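Local structure of ESAT-6-like protein MAB_3113 (Mycobacterium abscessus, 4I0X) at residues L34-V45 with Y58-A69. The protein is of unknown function but, as a secreted WXG100 (ESAT-6-like) protein, forms a complex with its partner MAB_3112. The protein carries 4 engineered substitutions. Residues are numbered along the deposited sequence; the frame is centred on the assembly and turned at random.
Sequences LDQLESRAQKLV and YSQAHKEWMDAA. Engineered in segment 58-69: Q60 (natural residue Glu).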
loop_
_atom_site.group_PDB
_atom_site.type_symbol
_atom_site.label_atom_id
_atom_site.label_comp_id
_atom_site.label_asym_id
_atom_site.label_seq_id
_atom_site.Cartn_x
_atom_site.Cartn_y
_atom_site.Cartn_z
ATOM N N LEU B 34 2.806 -0.371 8.199
ATOM C CA LEU B 34 3.673 0.794 8.085
ATOM C C LEU B 34 3.682 1.559 9.411
ATOM O O LEU B 34 4.711 2.034 9.836
ATOM C CB LEU B 34 3.214 1.724 6.960
ATOM C CG LEU B 34 3.376 1.269 5.518
ATOM C CD1 LEU B 34 2.863 2.305 4.526
ATOM C CD2 LEU B 34 4.833 0.937 5.182
ATOM N N ASP B 35 2.522 1.664 10.072
ATOM C CA ASP B 35 2.433 2.283 11.386
ATOM C C ASP B 35 3.324 1.583 12.409
ATOM O O ASP B 35 3.975 2.230 13.248
ATOM C CB ASP B 35 0.976 2.251 11.896
ATOM C CG ASP B 35 0.125 3.365 11.334
ATOM O OD1 ASP B 35 0.537 4.009 10.342
ATOM O OD2 ASP B 35 -0.980 3.592 11.886
ATOM N N GLN B 36 3.329 0.251 12.365
ATOM C CA GLN B 36 4.103 -0.522 13.336
ATOM C C GLN B 36 5.603 -0.334 13.063
ATOM O O GLN B 36 6.416 -0.164 13.975
ATOM C CB GLN B 36 3.695 -2.004 13.277
ATOM C CG GLN B 36 4.500 -2.843 14.209
ATOM C CD GLN B 36 4.071 -4.315 14.275
ATOM O OE1 GLN B 36 2.978 -4.703 13.835
ATOM N NE2 GLN B 36 4.957 -5.142 14.838
ATOM N N LEU B 37 5.953 -0.352 11.790
ATOM C CA LEU B 37 7.328 -0.144 11.347
ATOM C C LEU B 37 7.828 1.247 11.735
ATOM O O LEU B 37 8.912 1.382 12.307
ATOM C CB LEU B 37 7.403 -0.326 9.833
ATOM C CG LEU B 37 8.757 -0.129 9.160
ATOM C CD1 LEU B 37 9.818 -0.870 9.920
ATOM C CD2 LEU B 37 8.672 -0.611 7.716
ATOM N N GLU B 38 7.033 2.278 11.433
ATOM C CA GLU B 38 7.418 3.659 11.738
ATOM C C GLU B 38 7.608 3.834 13.238
ATOM O O GLU B 38 8.566 4.475 13.677
ATOM C CB GLU B 38 6.365 4.662 11.246
ATOM C CG GLU B 38 6.184 4.728 9.758
ATOM C CD GLU B 38 4.981 5.594 9.302
ATOM O OE1 GLU B 38 4.225 6.099 10.163
ATOM O OE2 GLU B 38 4.784 5.739 8.067
ATOM N N SER B 39 6.690 3.267 14.018
ATOM C CA SER B 39 6.737 3.377 15.459
ATOM C C SER B 39 8.029 2.766 16.040
ATOM O O SER B 39 8.662 3.352 16.932
ATOM C CB SER B 39 5.468 2.725 16.047
ATOM O OG SER B 39 5.603 2.419 17.416
ATOM N N ARG B 40 8.428 1.595 15.554
ATOM C CA ARG B 40 9.632 0.945 16.085
ATOM C C ARG B 40 10.892 1.615 15.572
ATOM O O ARG B 40 11.864 1.787 16.318
ATOM C CB ARG B 40 9.635 -0.551 15.770
ATOM C CG ARG B 40 8.496 -1.258 16.421
ATOM C CD ARG B 40 8.265 -2.582 15.779
ATOM N NE ARG B 40 9.364 -3.490 16.079
ATOM C CZ ARG B 40 9.438 -4.735 15.628
ATOM N NH1 ARG B 40 8.467 -5.216 14.859
ATOM N NH2 ARG B 40 10.488 -5.489 15.937
ATOM N N ALA B 41 10.875 2.040 14.322
ATOM C CA ALA B 41 12.043 2.704 13.745
ATOM C C ALA B 41 12.246 4.103 14.311
ATOM O O ALA B 41 13.382 4.527 14.551
ATOM C CB ALA B 41 11.934 2.751 12.212
ATOM N N GLN B 42 11.154 4.823 14.544
ATOM C CA GLN B 42 11.261 6.189 15.029
ATOM C C GLN B 42 11.815 6.209 16.443
ATOM O O GLN B 42 12.522 7.148 16.814
ATOM C CB GLN B 42 9.919 6.948 14.938
ATOM C CG GLN B 42 9.851 7.892 13.732
ATOM C CD GLN B 42 8.603 7.706 12.860
ATOM O OE1 GLN B 42 8.678 7.164 11.736
ATOM N NE2 GLN B 42 7.452 8.176 13.363
ATOM N N LYS B 43 11.529 5.180 17.234
ATOM C CA LYS B 43 12.206 5.067 18.528
ATOM C C LYS B 43 13.715 5.098 18.324
ATOM O O LYS B 43 14.439 5.758 19.100
ATOM C CB LYS B 43 11.794 3.813 19.293
ATOM C CG LYS B 43 10.340 3.850 19.756
ATOM C CD LYS B 43 9.952 2.631 20.587
ATOM C CE LYS B 43 8.456 2.625 20.903
ATOM N NZ LYS B 43 8.054 3.709 21.850
ATOM N N LEU B 44 14.210 4.414 17.295
ATOM C CA LEU B 44 15.663 4.319 17.119
ATOM C C LEU B 44 16.276 5.661 16.720
ATOM O O LEU B 44 17.377 5.989 17.126
ATOM C CB LEU B 44 16.021 3.237 16.094
ATOM C CG LEU B 44 15.514 1.841 16.483
ATOM C CD1 LEU B 44 16.082 0.767 15.571
ATOM C CD2 LEU B 44 15.848 1.545 17.943
ATOM N N VAL B 45 15.568 6.443 15.914
ATOM C CA VAL B 45 16.063 7.763 15.568
ATOM C C VAL B 45 15.993 8.640 16.807
ATOM O O VAL B 45 16.908 9.415 17.088
ATOM C CB VAL B 45 15.266 8.396 14.388
ATOM C CG1 VAL B 45 15.773 9.769 14.101
ATOM C CG2 VAL B 45 15.413 7.539 13.121
ATOM N N TYR B 58 16.592 5.978 6.550
ATOM C CA TYR B 58 15.250 5.760 7.054
ATOM C C TYR B 58 14.323 6.871 6.591
ATOM O O TYR B 58 13.201 6.631 6.130
ATOM C CB TYR B 58 15.206 5.702 8.578
ATOM C CG TYR B 58 13.778 5.629 9.026
ATOM C CD1 TYR B 58 13.011 4.503 8.742
ATOM C CD2 TYR B 58 13.172 6.695 9.676
ATOM C CE1 TYR B 58 11.696 4.436 9.112
ATOM C CE2 TYR B 58 11.852 6.637 10.051
ATOM C CZ TYR B 58 11.113 5.506 9.761
ATOM O OH TYR B 58 9.783 5.429 10.126
ATOM N N SER B 59 14.799 8.093 6.720
ATOM C CA SER B 59 13.998 9.235 6.412
ATOM C C SER B 59 13.539 9.163 4.919
ATOM O O SER B 59 12.394 9.456 4.599
ATOM C CB SER B 59 14.766 10.512 6.761
ATOM O OG SER B 59 14.028 11.643 6.422
ATOM N N GLN B 60 14.439 8.741 4.039
ATOM C CA GLN B 60 14.148 8.682 2.610
ATOM C C GLN B 60 13.074 7.659 2.316
ATOM O O GLN B 60 12.150 7.945 1.580
ATOM C CB GLN B 60 15.411 8.299 1.834
ATOM C CG GLN B 60 15.480 8.837 0.435
ATOM C CD GLN B 60 16.225 10.167 0.364
ATOM O OE1 GLN B 60 17.282 10.342 0.980
ATOM N NE2 GLN B 60 15.681 11.104 -0.398
ATOM N N ALA B 61 13.223 6.455 2.877
ATOM C CA ALA B 61 12.275 5.376 2.657
ATOM C C ALA B 61 10.933 5.788 3.237
ATOM O O ALA B 61 9.921 5.614 2.601
ATOM C CB ALA B 61 12.760 4.114 3.292
ATOM N N HIS B 62 10.954 6.381 4.427
ATOM C CA HIS B 62 9.737 6.807 5.089
ATOM C C HIS B 62 8.965 7.899 4.302
ATOM O O HIS B 62 7.740 7.878 4.208
ATOM C CB HIS B 62 10.063 7.294 6.496
ATOM C CG HIS B 62 8.921 7.987 7.164
ATOM N ND1 HIS B 62 8.734 9.352 7.095
ATOM C CD2 HIS B 62 7.878 7.501 7.877
ATOM C CE1 HIS B 62 7.632 9.679 7.751
ATOM N NE2 HIS B 62 7.094 8.573 8.234
ATOM N N LYS B 63 9.700 8.832 3.736
ATOM C CA LYS B 63 9.122 9.825 2.880
ATOM C C LYS B 63 8.434 9.118 1.709
ATOM O O LYS B 63 7.322 9.432 1.384
ATOM C CB LYS B 63 10.180 10.823 2.416
ATOM C CG LYS B 63 9.640 11.935 1.487
ATOM C CD LYS B 63 8.448 12.683 2.105
ATOM C CE LYS B 63 8.139 14.001 1.353
ATOM N NZ LYS B 63 9.271 14.998 1.493
ATOM N N GLU B 64 9.090 8.133 1.104
ATOM C CA GLU B 64 8.518 7.493 -0.072
ATOM C C GLU B 64 7.251 6.748 0.289
ATOM O O GLU B 64 6.230 6.871 -0.397
ATOM C CB GLU B 64 9.516 6.548 -0.744
ATOM C CG GLU B 64 10.653 7.260 -1.378
ATOM C CD GLU B 64 11.835 6.360 -1.651
ATOM O OE1 GLU B 64 12.943 6.892 -1.929
ATOM O OE2 GLU B 64 11.652 5.123 -1.599
ATOM N N TRP B 65 7.272 5.987 1.371
ATOM C CA TRP B 65 6.089 5.202 1.632
ATOM C C TRP B 65 4.918 5.989 2.168
ATOM O O TRP B 65 3.784 5.577 1.987
ATOM C CB TRP B 65 6.372 3.969 2.474
ATOM C CG TRP B 65 6.680 4.108 3.909
ATOM C CD1 TRP B 65 5.930 4.670 4.867
ATOM C CD2 TRP B 65 7.830 3.560 4.554
ATOM N NE1 TRP B 65 6.548 4.521 6.096
ATOM C CE2 TRP B 65 7.721 3.844 5.916
ATOM C CE3 TRP B 65 8.956 2.864 4.092
ATOM C CZ2 TRP B 65 8.694 3.469 6.833
ATOM C CZ3 TRP B 65 9.915 2.502 4.996
ATOM C CH2 TRP B 65 9.777 2.794 6.352
ATOM N N MET B 66 5.207 7.122 2.804
ATOM C CA MET B 66 4.193 8.010 3.326
ATOM C C MET B 66 3.486 8.682 2.154
ATOM O O MET B 66 2.272 8.758 2.121
ATOM C CB MET B 66 4.834 9.081 4.216
ATOM C CG MET B 66 3.866 10.035 4.880
ATOM S SD MET B 66 4.726 11.159 6.014
ATOM C CE MET B 66 5.388 12.354 4.845
ATOM N N ASP B 67 4.243 9.206 1.207
ATOM C CA ASP B 67 3.610 9.842 0.074
ATOM C C ASP B 67 2.864 8.789 -0.710
ATOM O O ASP B 67 1.755 9.043 -1.205
ATOM C CB ASP B 67 4.634 10.553 -0.809
ATOM C CG ASP B 67 5.201 11.806 -0.156
ATOM O OD1 ASP B 67 4.546 12.339 0.772
ATOM O OD2 ASP B 67 6.304 12.244 -0.565
ATOM N N ALA B 68 3.450 7.593 -0.826
ATOM C CA ALA B 68 2.774 6.493 -1.539
ATOM C C ALA B 68 1.505 6.009 -0.838
ATOM O O ALA B 68 0.491 5.732 -1.481
ATOM C CB ALA B 68 3.717 5.348 -1.741
ATOM N N ALA B 69 1.563 5.874 0.481
ATOM C CA ALA B 69 0.372 5.543 1.252
ATOM C C ALA B 69 -0.772 6.519 0.986
ATOM O O ALA B 69 -1.898 6.082 0.851
ATOM C CB ALA B 69 0.684 5.495 2.725
#
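W65 brings its indole N-H up to E38 by placing CG between its own backbone N and carbonyl carbon (chi1 72°), while E38 reaches it with CG beside the backbone N and a chain extended beyond. The two side chains run antiparallel alongside one another, with carboxylate and indole nearly coplanar (11°). W65 NE1 thus donates to the anti lone pair of E38 OE2 over 2.9 Å, the acceptor lying in the ring plane. Tryptophan suits this place because one edge carries a polar N-H while its broad ring surface is apolar: L34 CD2 lies over one face in a CH-pi contact, 3.8 Å from the centroid of the five-membered ring, and the other face lies against its own helix, with H62 CA over its centre and A61 O nearer the rim. L37 CD2 meets the far end of the six-membered ring at W65 CH2, 3.8 Å away. The same carboxylate crosses H62, whose CD2 is 3.6 Å from E38 OE2.

Two turns earlier on its helix, Y58 enters a knobs-into-holes pocket formed by E38, A41, Q42 and V45. Alanine's short side chain allows a close approach, A41 CB to Y58 CE1 being 3.5 Å, and V45 CG2 packs near Y58 CD2. The phenol can span the gap and still end in a polar group: Y58 OH donates to Q42 OE1 over 2.6 Å, slightly tilted from the carbonyl plane.

Leucine, alanine and aromatic carbon therefore fill the interface, while E38 and Q42 satisfy the polar atoms of the two aromatic side chains. The segments belong to helices 11-47 and 52-87, the antiparallel hairpin of the WXG100 fold, and run at 154° with axes 11.9 Å apart. W50, in the connecting loop, touches A41 and V45, and the MAB_3112 chain packs alongside, its L63 against L37 and its A62 against E64.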